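Local atomic coordinates of C2 domain protein (Ramazzottius varieornatus, PDB entry 7DF2), a protein that binds a cluster of calcium ions through a C2 domain, although its wider role in tardigrades is not established. Residues 46-51 and 183-188; 146-151 and 170-175. All blocks are in the same frame, centred on the assembly; numbering follows the deposited sequence. Where two conformers were deposited one is given.

Contact 1: 46-51 and 183-188; sequences NVVRLD and YLRYRW. With GLC (alpha-D-glucopyranose), chain B.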
# COMPACT_ATOMS: atom_id res chain seq x y z
N ASN A 46 -5.94 3.71 2.48
CA ASN A 46 -5.83 3.96 3.92
C ASN A 46 -5.08 2.79 4.53
O ASN A 46 -5.56 1.65 4.50
CB ASN A 46 -7.22 4.11 4.52
CG ASN A 46 -7.23 4.34 6.02
OD1 ASN A 46 -8.12 3.83 6.72
ND2 ASN A 46 -6.31 5.17 6.53
N VAL A 47 -3.89 3.06 5.07
CA VAL A 47 -3.12 2.04 5.77
C VAL A 47 -3.51 2.12 7.24
O VAL A 47 -3.17 3.08 7.94
CB VAL A 47 -1.61 2.24 5.57
CG1 VAL A 47 -0.82 1.23 6.41
CG2 VAL A 47 -1.30 2.07 4.09
N VAL A 48 -4.26 1.12 7.70
CA VAL A 48 -4.88 1.19 9.02
C VAL A 48 -3.89 0.83 10.11
O VAL A 48 -3.65 1.60 11.04
CB VAL A 48 -6.12 0.28 9.07
CG1 VAL A 48 -6.75 0.32 10.45
CG2 VAL A 48 -7.12 0.70 7.97
N ARG A 49 -3.28 -0.35 9.99
CA ARG A 49 -2.30 -0.79 10.98
C ARG A 49 -1.48 -1.91 10.38
O ARG A 49 -1.84 -2.50 9.36
CB ARG A 49 -2.99 -1.23 12.28
CG ARG A 49 -3.92 -2.40 12.10
CD ARG A 49 -4.54 -2.80 13.44
NE ARG A 49 -5.33 -4.00 13.26
CZ ARG A 49 -6.53 -4.03 12.70
NH1 ARG A 49 -7.10 -2.90 12.28
NH2 ARG A 49 -7.16 -5.18 12.56
N LEU A 50 -0.36 -2.20 11.03
CA LEU A 50 0.60 -3.19 10.56
C LEU A 50 0.95 -4.08 11.75
O LEU A 50 1.41 -3.58 12.78
CB LEU A 50 1.85 -2.49 10.01
CG LEU A 50 3.00 -3.09 9.18
CD1 LEU A 50 3.33 -4.47 9.57
CD2 LEU A 50 2.76 -2.98 7.67
N ASP A 51 0.75 -5.39 11.59
CA ASP A 51 1.12 -6.37 12.62
C ASP A 51 2.41 -7.04 12.16
O ASP A 51 2.38 -7.93 11.31
CB ASP A 51 0.00 -7.39 12.83
CG ASP A 51 0.32 -8.38 13.97
OD1 ASP A 51 1.34 -8.20 14.69
OD2 ASP A 51 -0.45 -9.34 14.14
N TYR A 183 -3.23 -4.00 7.42
CA TYR A 183 -4.67 -3.85 7.26
C TYR A 183 -4.92 -2.61 6.44
O TYR A 183 -4.43 -1.53 6.78
CB TYR A 183 -5.37 -3.78 8.61
CG TYR A 183 -5.26 -5.11 9.33
CD1 TYR A 183 -4.11 -5.44 10.02
CD2 TYR A 183 -6.29 -6.04 9.26
CE1 TYR A 183 -3.99 -6.69 10.66
CE2 TYR A 183 -6.19 -7.28 9.90
CZ TYR A 183 -5.03 -7.59 10.60
OH TYR A 183 -4.90 -8.80 11.24
N LEU A 184 -5.66 -2.77 5.35
CA LEU A 184 -5.85 -1.72 4.35
C LEU A 184 -7.33 -1.46 4.11
O LEU A 184 -8.17 -2.35 4.28
CB LEU A 184 -5.21 -2.11 3.01
CG LEU A 184 -3.73 -2.43 3.04
CD1 LEU A 184 -3.27 -2.92 1.67
CD2 LEU A 184 -2.96 -1.18 3.46
N ARG A 185 -7.64 -0.23 3.70
CA ARG A 185 -8.94 0.10 3.14
C ARG A 185 -8.72 0.94 1.90
O ARG A 185 -7.72 1.66 1.80
CB ARG A 185 -9.82 0.91 4.11
CG ARG A 185 -10.09 0.28 5.44
CD ARG A 185 -11.14 1.09 6.18
NE ARG A 185 -10.78 2.49 6.36
CZ ARG A 185 -11.64 3.44 6.71
NH1 ARG A 185 -12.93 3.13 6.90
NH2 ARG A 185 -11.24 4.70 6.87
N TYR A 186 -9.68 0.92 0.98
CA TYR A 186 -9.58 1.80 -0.17
C TYR A 186 -10.93 2.39 -0.50
O TYR A 186 -11.98 1.86 -0.11
CB TYR A 186 -9.01 1.09 -1.40
CG TYR A 186 -9.95 0.08 -2.01
CD1 TYR A 186 -9.98 -1.23 -1.56
CD2 TYR A 186 -10.81 0.44 -3.05
CE1 TYR A 186 -10.85 -2.17 -2.12
CE2 TYR A 186 -11.68 -0.49 -3.62
CZ TYR A 186 -11.69 -1.79 -3.15
OH TYR A 186 -12.55 -2.70 -3.71
N ARG A 187 -10.88 3.53 -1.18
CA ARG A 187 -12.02 4.18 -1.83
C ARG A 187 -11.62 4.49 -3.27
O ARG A 187 -10.45 4.69 -3.57
CB ARG A 187 -12.43 5.50 -1.13
CG ARG A 187 -13.26 5.32 0.12
CD ARG A 187 -14.06 6.56 0.49
NE ARG A 187 -13.28 7.80 0.41
CZ ARG A 187 -13.81 9.01 0.27
NH1 ARG A 187 -15.13 9.14 0.19
NH2 ARG A 187 -13.04 10.09 0.20
N TRP A 188 -12.61 4.55 -4.16
CA TRP A 188 -12.32 5.12 -5.46
C TRP A 188 -13.61 5.65 -6.07
O TRP A 188 -14.70 5.13 -5.82
CB TRP A 188 -11.62 4.14 -6.41
CG TRP A 188 -12.27 2.81 -6.68
CD1 TRP A 188 -13.36 2.27 -6.05
CD2 TRP A 188 -11.86 1.87 -7.66
NE1 TRP A 188 -13.64 1.02 -6.58
CE2 TRP A 188 -12.73 0.76 -7.57
CE3 TRP A 188 -10.84 1.85 -8.61
CZ2 TRP A 188 -12.61 -0.35 -8.41
CZ3 TRP A 188 -10.72 0.74 -9.43
CH2 TRP A 188 -11.60 -0.34 -9.32
C1 GLC B . -9.63 0.69 17.03
C2 GLC B . -8.58 -0.32 17.50
C3 GLC B . -7.42 -0.46 16.51
C4 GLC B . -7.92 -0.54 15.07
C5 GLC B . -9.04 0.48 14.82
C6 GLC B . -9.58 0.39 13.40
O2 GLC B . -8.09 -0.01 18.79
O3 GLC B . -6.67 -1.62 16.81
O4 GLC B . -6.87 -0.33 14.14
O5 GLC B . -10.07 0.28 15.77
O6 GLC B . -9.75 1.70 12.92
O HOH W 1 -3.17 -8.79 14.06
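In the conformer described, one of two deposited, the guanidinium of Arg49 lies flat over one face of the Tyr183 ring: the planes are 16° apart, and CZ stands 3.9 Å from the ring centroid, close to the ring normal, which makes this a cation-pi stack. NH2 sits above the ring itself, 3.5 Å from Tyr183 CD2. NH1 instead gives a weak, bent bond to O4 of the glucose, 3.2 Å long, and also forms a salt bridge with Glu169. A chain extended from CG to NE carries the group to the ring. At the far end, Asn46 OD1 lies at the guanidinium edge of Arg185 and is gripped side-on: NE, at 3.0 Å from OD1, meets a lone pair in the amide plane, whereas NH2 comes from above that plane. Asn46 ND2 turns to Asp111 and the Lys112 carbonyl. On the other face of the sheet, Val47 CG2 packs on Leu184 CD2 at 3.7 Å. Val48 N to Tyr183 O and Tyr183 N to Arg49 O, both 2.8 Å, set two residues against one, and Val48 takes a helical psi of -55°. This is a beta bulge in the antiparallel four-stranded sheet of the C2 sandwich, at its glycan pocket.

Contact 2: 146-151 and 170-175; sequences YKCHIT and IACAGE
Cys148 and Cys172 meet side by side in the tighter part of the contact. Cys148 CB comes 3.3 Å from Cys172 SG, too short to be trusted as ordinary packing when Cys148 has two deposited conformers; the disulfide known for this pair probably accounts for it. The conformer described here is not bonded: its SG lies 4.4 Å from Cys172 SG. With SG anti to the backbone N (chi1 179°), the Cys148 sulfur is swung away from its partner and lodges against Ile170 CG2 at 3.6 Å. The Cys172 sulfur also approaches the Lys147 carbonyl, 3.4 Å from its O. Further along, the Tyr146 ring borders the backbone of residues 172-174, its CD2 lying 3.4 Å from Gly174 CA, and the hydroxyl is hydrogen-bonded to Ser180.

The looser side is bridged by two waters. One accepts from Lys147 N and donates to Ala173 O, both at 2.8 Å; the second donates to both Lys147 O and Ala173 O. These bridges join backbones that have no direct hydrogen bond to each other. The strand axes pass 6.2 Å apart at 132°, and the backbone partners differ: Tyr146 and Cys148 bond to Val130 and Met128, while Ile170 and Cys172 bond to Leu184 and Val182. Such divergence marks strands of two facing sheets: 139-150 belongs to one, and 170-173 is an outermost strand of the other, as in the C2 beta sandwich.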
# COMPACT_ATOMS: atom_id res chain seq x y z
N TYR A 146 3.95 -6.15 1.09
CA TYR A 146 2.54 -6.50 1.12
C TYR A 146 1.88 -5.96 -0.14
O TYR A 146 2.09 -4.79 -0.47
CB TYR A 146 1.85 -5.92 2.37
CG TYR A 146 2.57 -6.19 3.67
CD1 TYR A 146 3.65 -5.39 4.07
CD2 TYR A 146 2.17 -7.21 4.51
CE1 TYR A 146 4.32 -5.64 5.25
CE2 TYR A 146 2.83 -7.47 5.71
CZ TYR A 146 3.91 -6.68 6.07
OH TYR A 146 4.58 -6.94 7.26
N LYS A 147 1.11 -6.79 -0.84
CA LYS A 147 0.41 -6.34 -2.04
C LYS A 147 -1.01 -6.87 -2.03
O LYS A 147 -1.24 -8.06 -1.83
CB LYS A 147 1.13 -6.80 -3.32
CG LYS A 147 0.44 -6.36 -4.61
CD LYS A 147 1.32 -6.65 -5.83
CE LYS A 147 1.23 -8.11 -6.25
NZ LYS A 147 2.11 -8.41 -7.41
N CYS A 148 -1.95 -5.96 -2.27
CA CYS A 148 -3.38 -6.20 -2.26
C CYS A 148 -3.95 -5.56 -3.52
O CYS A 148 -3.61 -4.42 -3.83
CB CYS A 148 -4.00 -5.58 -1.01
SG CYS A 148 -5.75 -5.75 -0.82
N HIS A 149 -4.80 -6.28 -4.26
CA HIS A 149 -5.32 -5.75 -5.50
C HIS A 149 -6.72 -5.15 -5.35
O HIS A 149 -7.58 -5.71 -4.68
CB HIS A 149 -5.37 -6.85 -6.56
CG HIS A 149 -4.01 -7.34 -6.97
ND1 HIS A 149 -3.05 -6.49 -7.47
CD2 HIS A 149 -3.47 -8.57 -6.95
CE1 HIS A 149 -1.96 -7.19 -7.74
NE2 HIS A 149 -2.19 -8.46 -7.44
N ILE A 150 -6.93 -4.02 -6.01
CA ILE A 150 -8.26 -3.46 -6.21
C ILE A 150 -8.72 -3.87 -7.60
O ILE A 150 -7.98 -3.69 -8.58
CB ILE A 150 -8.24 -1.93 -6.06
CG1 ILE A 150 -7.78 -1.51 -4.66
CG2 ILE A 150 -9.61 -1.35 -6.37
CD1 ILE A 150 -7.26 -0.08 -4.62
N THR A 151 -9.92 -4.44 -7.68
CA THR A 151 -10.54 -4.79 -8.95
C THR A 151 -11.99 -4.32 -8.92
O THR A 151 -12.55 -4.05 -7.85
CB THR A 151 -10.47 -6.30 -9.25
OG1 THR A 151 -11.18 -7.02 -8.24
CG2 THR A 151 -9.02 -6.78 -9.29
N ILE A 170 -9.08 -4.73 4.97
CA ILE A 170 -8.54 -5.89 4.25
C ILE A 170 -7.26 -6.33 4.95
O ILE A 170 -6.34 -5.52 5.13
CB ILE A 170 -8.26 -5.55 2.78
CG1 ILE A 170 -9.53 -5.03 2.09
CG2 ILE A 170 -7.61 -6.74 2.06
CD1 ILE A 170 -9.26 -4.25 0.82
N ALA A 171 -7.18 -7.61 5.29
CA ALA A 171 -6.02 -8.17 5.99
C ALA A 171 -5.04 -8.66 4.93
O ALA A 171 -5.15 -9.78 4.44
CB ALA A 171 -6.43 -9.29 6.93
N CYS A 172 -4.07 -7.82 4.60
CA CYS A 172 -3.18 -8.07 3.48
C CYS A 172 -1.94 -8.81 3.96
O CYS A 172 -1.15 -8.26 4.73
CB CYS A 172 -2.77 -6.75 2.83
SG CYS A 172 -2.03 -7.01 1.26
N ALA A 173 -1.75 -10.03 3.47
CA ALA A 173 -0.68 -10.88 3.98
C ALA A 173 0.68 -10.50 3.43
O ALA A 173 0.82 -10.13 2.26
CB ALA A 173 -0.96 -12.35 3.62
N GLY A 174 1.71 -10.65 4.28
CA GLY A 174 3.07 -10.45 3.80
C GLY A 174 3.47 -11.47 2.76
O GLY A 174 3.02 -12.62 2.78
N GLU A 175 4.31 -11.04 1.81
CA GLU A 175 4.74 -11.96 0.75
C GLU A 175 5.65 -13.05 1.28
O GLU A 175 5.59 -14.20 0.81
CB GLU A 175 5.41 -11.20 -0.40
CG GLU A 175 6.88 -10.83 -0.21
CD GLU A 175 7.49 -10.08 -1.41
OE1 GLU A 175 6.89 -10.05 -2.50
OE2 GLU A 175 8.59 -9.50 -1.24
O HOH W 2 1.79 -9.49 -0.30
O HOH W 3 -1.11 -10.33 -0.07

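Strand 181-190 ties the contacts together: it pairs with 41-51 in contact 1 and, on its other side, with 170-173 of contact 2, where Leu184 O and Ile170 N are 2.6 Å apart, a probable hydrogen bond. The contact centres lie about 10 Å apart. Contact 1 is a pairing within one sheet, whereas contact 2 reaches the second sheet; between them, Tyr186 CE2 packs on Ile150 CG2 at 3.5 Å and Tyr183 CE2 on Ala171 CB at 3.6 Å. Contact 1 touches the glucose directly. In contact 2, the side chain of Ile170 is about 12 Å from the bound glucose. The Tyr146 side chain is about 14 Å from a calcium ion, so contact 2 touches neither site.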